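Local coordinates for hypothetical protein (Ruminococcus gnavus, PDB 4QAN) that is of unknown function but has a cystatin-like fold, belongs to the NTF2-like superfamily as a divergent member and binds a magnesium ion, at residues Met34-Lys39 against Leu43-Arg48; Pro69-Ile74 against Tyr179-Pro184; Thr90-Thr95 against Lys258-Tyr263; Tyr230-Gly235 against Lys268-Gly273. All blocks are in the same frame, centred on the assembly; numbering follows the deposited sequence.

Contact 1 (Met34-Lys39 against Leu43-Arg48); sequences MLSALK and LDMALR
Bends at chi2 (65°) and chi3 (69°) fold the selenomethionine side chain of Met-34 back across the gap to Ala-46, although its CB points away from the facing helix. Met-45, also a selenomethionine, does the reverse: its CB starts toward the other helix and the chain runs out straight, laying its selenium and methyl alongside Ser-36 and Ala-37. Between these two long side chains the alanines meet directly, Ala-37 CB standing 3.8 Å from Ala-46 CB and 3.6 Å from Ala-46 N. Met-34 SE is 3.9 Å from Ala-46 CB, while its terminal CE comes within 3.1 Å of Ala-46 O. On the other flank Met-45 SE sits 3.7 Å from Ala-37 CA, and Met-45 CE reaches to 3.5 Å from Ser-36 OG. That hydroxyl has polar partners in Lys-40 NZ and Pro-202 O, and its contact with the Met-45 methyl is one of packing. Phe-102 of helix 87-108 also touches Ala-46, and Phe-159 of strand 153-164 lies against Met-34. With small residues at the centre, axes 8.2 Å apart at 162° and three residues between the segments, the pair forms a tight antiparallel alpha-alpha hairpin.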
loop_
_atom_site.group_PDB
_atom_site.type_symbol
_atom_site.label_atom_id
_atom_site.label_comp_id
_atom_site.label_asym_id
_atom_site.label_seq_id
_atom_site.Cartn_x
_atom_site.Cartn_y
_atom_site.Cartn_z
HETATM N N MSE A 34 0.901 19.650 5.973
HETATM C CA MSE A 34 1.806 18.502 6.097
HETATM C C MSE A 34 2.944 18.848 7.014
HETATM O O MSE A 34 3.362 18.020 7.817
HETATM C CB MSE A 34 2.268 18.052 4.718
HETATM C CG MSE A 34 3.147 16.812 4.741
HETATM SE SE MSE A 34 2.124 15.277 5.399
HETATM C CE MSE A 34 0.898 15.030 3.883
ATOM N N LEU A 35 3.453 20.068 6.916
ATOM C CA LEU A 35 4.531 20.506 7.794
ATOM C C LEU A 35 4.104 20.524 9.267
ATOM O O LEU A 35 4.855 20.084 10.145
ATOM C CB LEU A 35 5.030 21.880 7.372
ATOM C CG LEU A 35 5.776 21.911 6.038
ATOM C CD1 LEU A 35 5.958 23.349 5.580
ATOM C CD2 LEU A 35 7.122 21.220 6.150
ATOM N N SER A 36 2.905 21.034 9.537
ATOM C CA SER A 36 2.333 20.980 10.887
ATOM C C SER A 36 2.230 19.547 11.416
ATOM O O SER A 36 2.587 19.268 12.563
ATOM C CB SER A 36 0.940 21.590 10.906
ATOM O OG SER A 36 0.334 21.322 12.150
ATOM N N ALA A 37 1.709 18.652 10.585
ATOM C CA ALA A 37 1.583 17.252 10.966
ATOM C C ALA A 37 2.925 16.732 11.450
ATOM O O ALA A 37 3.005 16.148 12.528
ATOM C CB ALA A 37 1.082 16.419 9.801
ATOM N N LEU A 38 3.969 16.967 10.651
ATOM C CA LEU A 38 5.328 16.548 10.991
ATOM C C LEU A 38 5.804 17.204 12.275
ATOM O O LEU A 38 6.446 16.567 13.100
ATOM C CB LEU A 38 6.301 16.877 9.858
ATOM C CG LEU A 38 6.128 16.032 8.593
ATOM C CD1 LEU A 38 6.620 16.767 7.362
ATOM C CD2 LEU A 38 6.842 14.693 8.719
ATOM N N LYS A 39 5.487 18.479 12.439
ATOM C CA LYS A 39 5.867 19.205 13.647
ATOM C C LYS A 39 5.255 18.558 14.887
ATOM O O LYS A 39 5.922 18.436 15.916
ATOM C CB LYS A 39 5.415 20.662 13.549
ATOM C CG LYS A 39 5.893 21.559 14.679
ATOM C CD LYS A 39 5.303 22.953 14.524
ATOM C CE LYS A 39 5.826 23.910 15.573
ATOM N NZ LYS A 39 7.303 24.056 15.468
ATOM N N LEU A 43 0.671 11.270 12.913
ATOM C CA LEU A 43 0.611 10.427 11.739
ATOM C C LEU A 43 -0.762 10.510 11.086
ATOM O O LEU A 43 -0.882 10.619 9.860
ATOM C CB LEU A 43 0.902 8.977 12.120
ATOM C CG LEU A 43 0.817 7.953 10.989
ATOM C CD1 LEU A 43 1.900 8.254 9.975
ATOM C CD2 LEU A 43 0.940 6.533 11.521
ATOM N N ASP A 44 -1.795 10.445 11.914
ATOM C CA ASP A 44 -3.156 10.471 11.419
ATOM C C ASP A 44 -3.362 11.718 10.563
ATOM O O ASP A 44 -3.808 11.625 9.405
ATOM C CB ASP A 44 -4.145 10.446 12.586
ATOM C CG ASP A 44 -5.569 10.617 12.132
ATOM O OD1 ASP A 44 -6.130 9.641 11.592
ATOM O OD2 ASP A 44 -6.122 11.735 12.296
HETATM N N MSE A 45 -3.012 12.874 11.141
HETATM C CA MSE A 45 -3.110 14.156 10.450
HETATM C C MSE A 45 -2.384 14.133 9.123
HETATM O O MSE A 45 -2.948 14.536 8.104
HETATM C CB MSE A 45 -2.586 15.251 11.385
HETATM C CG MSE A 45 -2.839 16.630 10.819
HETATM SE SE MSE A 45 -1.956 17.957 11.966
HETATM C CE MSE A 45 -2.327 19.488 10.783
ATOM N N ALA A 46 -1.149 13.636 9.133
ATOM C CA ALA A 46 -0.284 13.551 7.947
ATOM C C ALA A 46 -0.904 12.756 6.813
ATOM O O ALA A 46 -0.904 13.208 5.672
ATOM C CB ALA A 46 1.066 12.925 8.314
ATOM N N LEU A 47 -1.404 11.564 7.133
ATOM C CA LEU A 47 -2.039 10.695 6.147
ATOM C C LEU A 47 -3.167 11.372 5.379
ATOM O O LEU A 47 -3.267 11.236 4.162
ATOM C CB LEU A 47 -2.570 9.432 6.821
ATOM C CG LEU A 47 -1.450 8.441 7.194
ATOM C CD1 LEU A 47 -1.985 7.290 8.021
ATOM C CD2 LEU A 47 -0.769 7.925 5.948
ATOM N N ARG A 48 -4.008 12.095 6.106
ATOM C CA ARG A 48 -5.145 12.791 5.517
ATOM C C ARG A 48 -4.732 13.851 4.487
ATOM O O ARG A 48 -5.510 14.175 3.584
ATOM C CB ARG A 48 -5.977 13.434 6.625
ATOM C CG ARG A 48 -6.585 12.410 7.578
ATOM C CD ARG A 48 -6.770 12.983 8.973
ATOM N NE ARG A 48 -7.473 12.048 9.858
ATOM C CZ ARG A 48 -8.776 12.079 10.133
ATOM N NH1 ARG A 48 -9.583 12.994 9.595
ATOM N NH2 ARG A 48 -9.277 11.178 10.966
#

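Contact 2 (Pro69-Ile74 against Tyr179-Pro184); sequences PGMQLI and YETDIP
Two connecting loops meet here through the selenomethionine Met-71, whose end is received by the backbone of Tyr-179 and the methyl of Thr-181. Segment 69-74 belongs to the link between helices 61-67 and 87-108, and segment 179-184 to the link between strands 167-172 and 187-188; neither offers a strand edge to the other, and no hydrogen bond joins them. Met-71 points its CB toward the opposite loop, and bends at chi2 (62°) and chi3 carry the end of the chain over to Tyr-179 O. The selenium, Met-71 SE, is 3.5 Å from Tyr-179 O, and Met-71 CE is 3.4 Å from the same oxygen, so both terminal atoms rest against one carbonyl oxygen. The methyl also meets Thr-181 tip to tip, with Met-71 CE 3.9 Å from Thr-181 CG2. In Thr-181 the methyl stands anti to the carbonyl carbon, beside the backbone N, and is thereby presented to Met-71. The Tyr-179 ring leads away from this meeting and packs on Leu-76 and Pro-77, while Met-71 shares Leu-76 as a neighbour. Next along the chain, Glu-180 forms a salt bridge with Arg-128 of helix 126-135. Further along the first loop Leu-73 and Ile-74 lie on Tyr-272 of helix 254-275, while the second loop runs on into strand 187-188.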
loop_
_atom_site.group_PDB
_atom_site.type_symbol
_atom_site.label_atom_id
_atom_site.label_comp_id
_atom_site.label_asym_id
_atom_site.label_seq_id
_atom_site.Cartn_x
_atom_site.Cartn_y
_atom_site.Cartn_z
ATOM N N PRO A 69 11.253 2.947 -15.188
ATOM C CA PRO A 69 11.491 1.709 -15.954
ATOM C C PRO A 69 12.231 0.594 -15.193
ATOM O O PRO A 69 12.094 -0.581 -15.544
ATOM C CB PRO A 69 12.317 2.194 -17.145
ATOM C CG PRO A 69 13.039 3.396 -16.624
ATOM C CD PRO A 69 12.079 4.065 -15.677
ATOM N N GLY A 70 12.998 0.968 -14.168
ATOM C CA GLY A 70 13.728 0.017 -13.325
ATOM C C GLY A 70 12.902 -0.616 -12.216
ATOM O O GLY A 70 13.375 -1.515 -11.530
HETATM N N MSE A 71 11.673 -0.138 -12.032
HETATM C CA MSE A 71 10.728 -0.725 -11.079
HETATM C C MSE A 71 10.352 -2.054 -11.667
HETATM O O MSE A 71 10.166 -2.166 -12.882
HETATM C CB MSE A 71 9.482 0.179 -10.997
HETATM C CG MSE A 71 8.977 0.604 -9.625
HETATM SE SE MSE A 71 10.309 1.672 -8.639
HETATM C CE MSE A 71 9.903 0.883 -6.875
ATOM N N GLN A 72 10.264 -3.090 -10.846
ATOM C CA GLN A 72 9.560 -4.284 -11.300
ATOM C C GLN A 72 8.137 -4.186 -10.781
ATOM O O GLN A 72 7.870 -3.491 -9.803
ATOM C CB GLN A 72 10.262 -5.592 -10.931
ATOM C CG GLN A 72 10.394 -5.903 -9.456
ATOM C CD GLN A 72 11.106 -7.227 -9.226
ATOM O OE1 GLN A 72 11.701 -7.795 -10.147
ATOM N NE2 GLN A 72 11.050 -7.727 -7.993
ATOM N N LEU A 73 7.232 -4.847 -11.489
ATOM C CA LEU A 73 5.792 -4.676 -11.309
ATOM C C LEU A 73 5.308 -4.962 -9.886
ATOM O O LEU A 73 4.531 -4.186 -9.347
ATOM C CB LEU A 73 5.045 -5.548 -12.333
ATOM C CG LEU A 73 3.534 -5.369 -12.408
ATOM C CD1 LEU A 73 3.200 -3.962 -12.873
ATOM C CD2 LEU A 73 2.930 -6.392 -13.343
ATOM N N ILE A 74 5.779 -6.046 -9.259
ATOM C CA ILE A 74 5.371 -6.349 -7.876
ATOM C C ILE A 74 5.818 -5.313 -6.854
ATOM O O ILE A 74 5.344 -5.355 -5.726
ATOM C CB ILE A 74 5.840 -7.722 -7.335
ATOM C CG1 ILE A 74 7.325 -7.947 -7.621
ATOM C CG2 ILE A 74 4.980 -8.858 -7.865
ATOM C CD1 ILE A 74 7.976 -8.846 -6.593
ATOM N N TYR A 179 6.917 6.619 -5.700
ATOM C CA TYR A 179 7.521 5.293 -5.824
ATOM C C TYR A 179 8.985 5.314 -6.233
ATOM O O TYR A 179 9.592 4.251 -6.388
ATOM C CB TYR A 179 6.715 4.418 -6.787
ATOM C CG TYR A 179 5.229 4.661 -6.702
ATOM C CD1 TYR A 179 4.496 4.260 -5.598
ATOM C CD2 TYR A 179 4.572 5.321 -7.719
ATOM C CE1 TYR A 179 3.138 4.503 -5.522
ATOM C CE2 TYR A 179 3.223 5.573 -7.652
ATOM C CZ TYR A 179 2.511 5.165 -6.560
ATOM O OH TYR A 179 1.171 5.445 -6.536
ATOM N N GLU A 180 9.569 6.495 -6.414
ATOM C CA GLU A 180 10.982 6.554 -6.765
ATOM C C GLU A 180 11.830 6.166 -5.563
ATOM O O GLU A 180 11.449 6.411 -4.421
ATOM C CB GLU A 180 11.375 7.930 -7.273
ATOM C CG GLU A 180 10.774 8.269 -8.622
ATOM C CD GLU A 180 11.190 9.637 -9.114
ATOM O OE1 GLU A 180 12.349 10.030 -8.843
ATOM O OE2 GLU A 180 10.362 10.306 -9.775
ATOM N N THR A 181 12.977 5.552 -5.835
ATOM C CA THR A 181 13.838 5.029 -4.787
ATOM C C THR A 181 15.112 5.853 -4.681
ATOM O O THR A 181 15.537 6.490 -5.653
ATOM C CB THR A 181 14.227 3.574 -5.079
ATOM O OG1 THR A 181 15.104 3.532 -6.214
ATOM C CG2 THR A 181 12.990 2.737 -5.364
ATOM N N ASP A 182 15.712 5.823 -3.493
ATOM C CA ASP A 182 16.982 6.492 -3.220
ATOM C C ASP A 182 16.865 7.994 -3.436
ATOM O O ASP A 182 17.703 8.596 -4.103
ATOM C CB ASP A 182 18.124 5.908 -4.084
ATOM C CG ASP A 182 18.197 4.386 -4.026
ATOM O OD1 ASP A 182 17.802 3.804 -2.993
ATOM O OD2 ASP A 182 18.654 3.769 -5.013
ATOM N N ILE A 183 15.813 8.590 -2.879
ATOM C CA ILE A 183 15.674 10.041 -2.837
ATOM C C ILE A 183 15.879 10.506 -1.392
ATOM O O ILE A 183 15.341 9.904 -0.461
ATOM C CB ILE A 183 14.303 10.519 -3.366
ATOM C CG1 ILE A 183 14.176 10.216 -4.858
ATOM C CG2 ILE A 183 14.128 12.022 -3.160
ATOM C CD1 ILE A 183 13.616 8.857 -5.138
ATOM N N PRO A 184 16.670 11.570 -1.195
ATOM C CA PRO A 184 16.904 12.036 0.170
ATOM C C PRO A 184 15.708 12.780 0.743
ATOM O O PRO A 184 15.055 13.551 0.036
ATOM C CB PRO A 184 18.099 12.990 0.028
ATOM C CG PRO A 184 18.631 12.788 -1.350
ATOM C CD PRO A 184 17.476 12.313 -2.172
#

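Contact 3 (Thr90-Thr95 against Lys258-Tyr263); sequences TSAEMT and KKQGEY
Van der Waals packing between Ala-92 and Glu-93 on one helix and Gln-260 and Gly-261 on the other brings the two backbones close together. Glu-93 CA and Gly-261 CA are 4.3 Å apart, and the helix axes pass at 7.7 Å with an angle of 130°. With no side chain on Gly-261, its CA can rest 3.5 Å from Ala-92 O. Beside it, Glu-93 CG lies 3.6 Å from Gly-261 O, and Ala-92 CB touches the extended aliphatic part of Gln-260 at CG, 4.1 Å away. Polar linkage across the pair runs through a water molecule, which donates to Ala-92 O at 2.9 Å and accepts from Gln-260 NE2 at 3.1 Å. The same amide is gripped at both ends by the chain, NE2 giving to Phe-211 O and OE1 taking from Ala-213 N, which fixes its rotation. Ionic contacts lie at the margin: the carboxylate of Glu-93 continues along helix 254-275 to a salt bridge with Lys-268, and Lys-258 pairs with Glu-103. Together these suggest a crossing that rests on close backbone packing, with one water bridge and the amide and carboxylate anchored by partners beyond it.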
loop_
_atom_site.group_PDB
_atom_site.type_symbol
_atom_site.label_atom_id
_atom_site.label_comp_id
_atom_site.label_asym_id
_atom_site.label_seq_id
_atom_site.Cartn_x
_atom_site.Cartn_y
_atom_site.Cartn_z
ATOM N N THR A 90 -4.216 -1.266 -3.010
ATOM C CA THR A 90 -3.535 -0.078 -3.466
ATOM C C THR A 90 -3.516 0.937 -2.332
ATOM O O THR A 90 -2.457 1.488 -2.009
ATOM C CB THR A 90 -4.191 0.521 -4.736
ATOM O OG1 THR A 90 -4.268 -0.472 -5.770
ATOM C CG2 THR A 90 -3.375 1.677 -5.272
ATOM N N SER A 91 -4.667 1.141 -1.700
ATOM C CA SER A 91 -4.753 2.034 -0.537
ATOM C C SER A 91 -3.788 1.616 0.559
ATOM O O SER A 91 -3.064 2.448 1.092
ATOM C CB SER A 91 -6.167 2.100 0.034
ATOM O OG SER A 91 -6.153 2.703 1.323
ATOM N N ALA A 92 -3.769 0.331 0.874
ATOM C CA ALA A 92 -2.926 -0.168 1.945
ATOM C C ALA A 92 -1.448 -0.051 1.637
ATOM O O ALA A 92 -0.678 0.312 2.518
ATOM C CB ALA A 92 -3.292 -1.595 2.295
ATOM N N GLU A 93 -1.031 -0.356 0.412
ATOM C CA GLU A 93 0.379 -0.198 0.087
ATOM C C GLU A 93 0.781 1.267 0.090
ATOM O O GLU A 93 1.831 1.611 0.590
ATOM C CB GLU A 93 0.736 -0.847 -1.238
ATOM C CG GLU A 93 0.782 -2.361 -1.181
ATOM C CD GLU A 93 1.692 -2.929 -2.239
ATOM O OE1 GLU A 93 2.914 -2.746 -2.094
ATOM O OE2 GLU A 93 1.204 -3.557 -3.214
HETATM N N MSE A 94 -0.057 2.123 -0.469
HETATM C CA MSE A 94 0.257 3.542 -0.541
HETATM C C MSE A 94 0.396 4.105 0.843
HETATM O O MSE A 94 1.349 4.823 1.123
HETATM C CB MSE A 94 -0.823 4.281 -1.314
HETATM C CG MSE A 94 -0.687 3.996 -2.810
HETATM SE SE MSE A 94 -1.874 5.232 -3.766
HETATM C CE MSE A 94 -0.592 6.720 -3.704
ATOM N N THR A 95 -0.536 3.744 1.719
ATOM C CA THR A 95 -0.516 4.156 3.119
ATOM C C THR A 95 0.812 3.763 3.797
ATOM O O THR A 95 1.450 4.590 4.436
ATOM C CB THR A 95 -1.748 3.589 3.871
ATOM O OG1 THR A 95 -2.936 4.006 3.202
ATOM C CG2 THR A 95 -1.824 4.096 5.298
ATOM N N LYS A 258 1.743 -0.509 8.500
ATOM C CA LYS A 258 2.832 -0.909 7.632
ATOM C C LYS A 258 2.747 -2.427 7.356
ATOM O O LYS A 258 2.914 -2.861 6.222
ATOM C CB LYS A 258 4.187 -0.513 8.229
ATOM C CG LYS A 258 4.413 0.996 8.248
ATOM C CD LYS A 258 5.847 1.371 8.591
ATOM C CE LYS A 258 6.307 0.701 9.869
ATOM N NZ LYS A 258 7.627 1.223 10.284
ATOM N N LYS A 259 2.455 -3.199 8.401
ATOM C CA LYS A 259 2.204 -4.652 8.286
ATOM C C LYS A 259 1.060 -4.950 7.318
ATOM O O LYS A 259 1.149 -5.876 6.531
ATOM C CB LYS A 259 1.834 -5.228 9.661
ATOM C CG LYS A 259 2.450 -6.577 9.991
ATOM C CD LYS A 259 2.502 -6.833 11.507
ATOM C CE LYS A 259 3.117 -5.670 12.301
ATOM N NZ LYS A 259 3.667 -6.025 13.652
ATOM N N GLN A 260 -0.006 -4.152 7.401
ATOM C CA GLN A 260 -1.161 -4.277 6.508
ATOM C C GLN A 260 -0.742 -4.013 5.063
ATOM O O GLN A 260 -1.132 -4.743 4.145
ATOM C CB GLN A 260 -2.276 -3.309 6.946
ATOM C CG GLN A 260 -3.479 -3.227 6.018
ATOM C CD GLN A 260 -4.577 -2.311 6.550
ATOM O OE1 GLN A 260 -5.442 -2.739 7.303
ATOM N NE2 GLN A 260 -4.552 -1.055 6.145
ATOM N N GLY A 261 0.058 -2.964 4.883
ATOM C CA GLY A 261 0.743 -2.679 3.624
ATOM C C GLY A 261 1.552 -3.843 3.092
ATOM O O GLY A 261 1.470 -4.145 1.914
ATOM N N GLU A 262 2.328 -4.491 3.951
ATOM C CA GLU A 262 3.124 -5.673 3.557
ATOM C C GLU A 262 2.242 -6.854 3.148
ATOM O O GLU A 262 2.532 -7.558 2.179
ATOM C CB GLU A 262 4.019 -6.165 4.713
ATOM C CG GLU A 262 5.174 -5.271 5.090
ATOM C CD GLU A 262 6.336 -5.354 4.111
ATOM O OE1 GLU A 262 6.185 -5.971 3.028
ATOM O OE2 GLU A 262 7.410 -4.792 4.430
ATOM N N TYR A 263 1.187 -7.109 3.910
ATOM C CA TYR A 263 0.364 -8.273 3.585
ATOM C C TYR A 263 -0.360 -8.026 2.259
ATOM O O TYR A 263 -0.477 -8.933 1.442
ATOM C CB TYR A 263 -0.607 -8.636 4.709
ATOM C CG TYR A 263 -1.309 -9.957 4.462
ATOM C CD1 TYR A 263 -0.641 -11.168 4.651
ATOM C CD2 TYR A 263 -2.636 -9.998 4.022
ATOM C CE1 TYR A 263 -1.269 -12.379 4.414
ATOM C CE2 TYR A 263 -3.281 -11.204 3.791
ATOM C CZ TYR A 263 -2.590 -12.395 3.985
ATOM O OH TYR A 263 -3.214 -13.603 3.776
HETATM O O HOH W 1 -1.741 -0.103 5.164
#

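Contact 4 (Tyr230-Gly235 against Lys268-Gly273); sequences YAIEKG and KTMLYG
Behind the meeting of Ile-232 with Met-270 and Leu-271, a tyrosine of each helix, well away from the opposite segment, carries a lysine of its own helix on one ring face. Lys-234 CG lies 3.5 Å above the plane of the Tyr-230 ring, offset toward its rim, and Lys-268 CG takes the equivalent place on Tyr-272. The Tyr-272 ring is packed besides by Leu-73, Ile-74 and Pro-79. Across the helices the contact is wholly apolar. Ile-232 splits its two branches between two partners: with CG1 anti to the carbonyl carbon and CG2 anti to the backbone N, the delta methyl goes to Met-270 and the gamma methyl to Leu-271. Ile-232 CD1 presses on the selenomethionine methyl, Met-270 CE, at 3.4 Å, tighter than usual for two carbons. Ile-232 CG2 meets Leu-271 CD2 at an ordinary 3.8 Å. A Schellman motif closes the C-terminal end of helix 221-234: Gly-235 has positive phi (76°) and its N bonds to Ile-232 O at 3.2 Å. That same carbonyl oxygen also accepts from Tyr-85 OH. Phe-228 and Ile-229 of this helix also pack on Met-270, Leu-305 of strand 305-314 on Ile-232, and Leu-89 of helix 87-108 on Leu-271.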
loop_
_atom_site.group_PDB
_atom_site.type_symbol
_atom_site.label_atom_id
_atom_site.label_comp_id
_atom_site.label_asym_id
_atom_site.label_seq_id
_atom_site.Cartn_x
_atom_site.Cartn_y
_atom_site.Cartn_z
ATOM N N TYR A 230 -12.579 -17.001 -0.657
ATOM C CA TYR A 230 -13.921 -16.558 -0.997
ATOM C C TYR A 230 -13.968 -15.031 -1.087
ATOM O O TYR A 230 -14.601 -14.474 -1.992
ATOM C CB TYR A 230 -14.942 -17.046 0.036
ATOM C CG TYR A 230 -16.374 -16.566 -0.211
ATOM C CD1 TYR A 230 -17.115 -17.052 -1.283
ATOM C CD2 TYR A 230 -16.979 -15.617 0.634
ATOM C CE1 TYR A 230 -18.416 -16.620 -1.515
ATOM C CE2 TYR A 230 -18.281 -15.171 0.416
ATOM C CZ TYR A 230 -18.998 -15.678 -0.653
ATOM O OH TYR A 230 -20.284 -15.259 -0.877
ATOM N N ALA A 231 -13.323 -14.360 -0.141
ATOM C CA ALA A 231 -13.187 -12.898 -0.195
ATOM C C ALA A 231 -12.562 -12.400 -1.517
ATOM O O ALA A 231 -13.036 -11.433 -2.139
ATOM C CB ALA A 231 -12.366 -12.410 0.988
ATOM N N ILE A 232 -11.500 -13.071 -1.938
ATOM C CA ILE A 232 -10.833 -12.774 -3.209
ATOM C C ILE A 232 -11.790 -12.963 -4.393
ATOM O O ILE A 232 -11.901 -12.080 -5.259
ATOM C CB ILE A 232 -9.542 -13.618 -3.348
ATOM C CG1 ILE A 232 -8.485 -13.051 -2.374
ATOM C CG2 ILE A 232 -9.015 -13.593 -4.781
ATOM C CD1 ILE A 232 -7.228 -13.876 -2.187
ATOM N N GLU A 233 -12.524 -14.076 -4.387
ATOM C CA GLU A 233 -13.511 -14.374 -5.428
ATOM C C GLU A 233 -14.575 -13.292 -5.540
ATOM O O GLU A 233 -15.027 -12.989 -6.650
ATOM C CB GLU A 233 -14.192 -15.712 -5.150
ATOM C CG GLU A 233 -13.270 -16.928 -5.196
ATOM C CD GLU A 233 -13.902 -18.164 -4.597
ATOM O OE1 GLU A 233 -14.977 -18.038 -3.982
ATOM O OE2 GLU A 233 -13.329 -19.271 -4.737
ATOM N N LYS A 234 -14.977 -12.723 -4.396
ATOM C CA LYS A 234 -16.064 -11.741 -4.335
ATOM C C LYS A 234 -15.605 -10.285 -4.391
ATOM O O LYS A 234 -16.434 -9.368 -4.384
ATOM C CB LYS A 234 -16.882 -11.933 -3.052
ATOM C CG LYS A 234 -17.404 -13.351 -2.839
ATOM C CD LYS A 234 -18.414 -13.785 -3.879
ATOM C CE LYS A 234 -19.732 -13.059 -3.677
ATOM N NZ LYS A 234 -20.856 -13.886 -4.150
ATOM N N GLY A 235 -14.297 -10.070 -4.433
ATOM C CA GLY A 235 -13.743 -8.733 -4.454
ATOM C C GLY A 235 -13.774 -8.048 -3.097
ATOM O O GLY A 235 -13.775 -6.819 -3.030
ATOM N N LYS A 268 -1.347 -9.227 -3.337
ATOM C CA LYS A 268 -1.110 -8.774 -4.715
ATOM C C LYS A 268 -0.175 -9.696 -5.477
ATOM O O LYS A 268 -0.414 -10.064 -6.633
ATOM C CB LYS A 268 -0.500 -7.376 -4.714
ATOM C CG LYS A 268 -0.260 -6.816 -6.114
ATOM C CD LYS A 268 0.541 -5.532 -6.112
ATOM C CE LYS A 268 1.967 -5.762 -5.664
ATOM N NZ LYS A 268 2.642 -4.460 -5.410
ATOM N N THR A 269 0.892 -10.084 -4.802
ATOM C CA THR A 269 1.901 -10.887 -5.407
ATOM C C THR A 269 1.325 -12.256 -5.779
ATOM O O THR A 269 1.616 -12.791 -6.851
ATOM C CB THR A 269 3.118 -10.966 -4.473
ATOM O OG1 THR A 269 3.663 -9.645 -4.333
ATOM C CG2 THR A 269 4.175 -11.905 -5.023
HETATM N N MSE A 270 0.484 -12.789 -4.901
HETATM C CA MSE A 270 -0.182 -14.064 -5.128
HETATM C C MSE A 270 -1.110 -13.947 -6.320
HETATM O O MSE A 270 -1.072 -14.777 -7.216
HETATM C CB MSE A 270 -0.916 -14.507 -3.858
HETATM C CG MSE A 270 -1.623 -15.831 -4.141
HETATM SE SE MSE A 270 -2.620 -16.550 -2.618
HETATM C CE MSE A 270 -4.255 -15.471 -2.833
ATOM N N LEU A 271 -1.941 -12.914 -6.355
ATOM C CA LEU A 271 -2.836 -12.715 -7.489
ATOM C C LEU A 271 -2.051 -12.574 -8.801
ATOM O O LEU A 271 -2.466 -13.121 -9.836
ATOM C CB LEU A 271 -3.729 -11.486 -7.281
ATOM C CG LEU A 271 -4.556 -11.451 -5.996
ATOM C CD1 LEU A 271 -5.293 -10.136 -5.903
ATOM C CD2 LEU A 271 -5.524 -12.622 -5.903
ATOM N N TYR A 272 -0.918 -11.861 -8.764
ATOM C CA TYR A 272 -0.101 -11.683 -9.967
ATOM C C TYR A 272 0.430 -13.043 -10.409
ATOM O O TYR A 272 0.587 -13.300 -11.609
ATOM C CB TYR A 272 1.050 -10.700 -9.718
ATOM C CG TYR A 272 0.670 -9.214 -9.693
ATOM C CD1 TYR A 272 -0.666 -8.784 -9.662
ATOM C CD2 TYR A 272 1.659 -8.245 -9.701
ATOM C CE1 TYR A 272 -0.974 -7.437 -9.640
ATOM C CE2 TYR A 272 1.355 -6.897 -9.658
ATOM C CZ TYR A 272 0.046 -6.500 -9.632
ATOM O OH TYR A 272 -0.227 -5.161 -9.609
ATOM N N GLY A 273 0.675 -13.929 -9.449
ATOM C CA GLY A 273 1.104 -15.300 -9.766
ATOM C C GLY A 273 0.080 -16.056 -10.607
ATOM O O GLY A 273 0.440 -16.740 -11.576
#

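How the contacts relate
From the N terminus, contact 1 closes a three-residue turn before any other contact opens. Contact 2 opens at 69-74 and contact 3 at 90-95; contact 2 closes at 179-184 and contact 3 only at 258-263, so they cross. Contact 4, opening at 230-235 and closing at 268-273, crosses contact 3 as well. Contacts 3 and 4 share helix 254-275, and Glu-93 and Lys-268 join them by a salt bridge. Lys-268 NZ probably also bonds to Ile-74 O of contact 2. Leu-47 packs on Thr-95, and Tyr-179 OH on Met-94, so that helix 87-108 links the region of the antiparallel sheet that includes strands 153-164 and 167-172 with helix 254-275 and, through contact 4, strand 305-314.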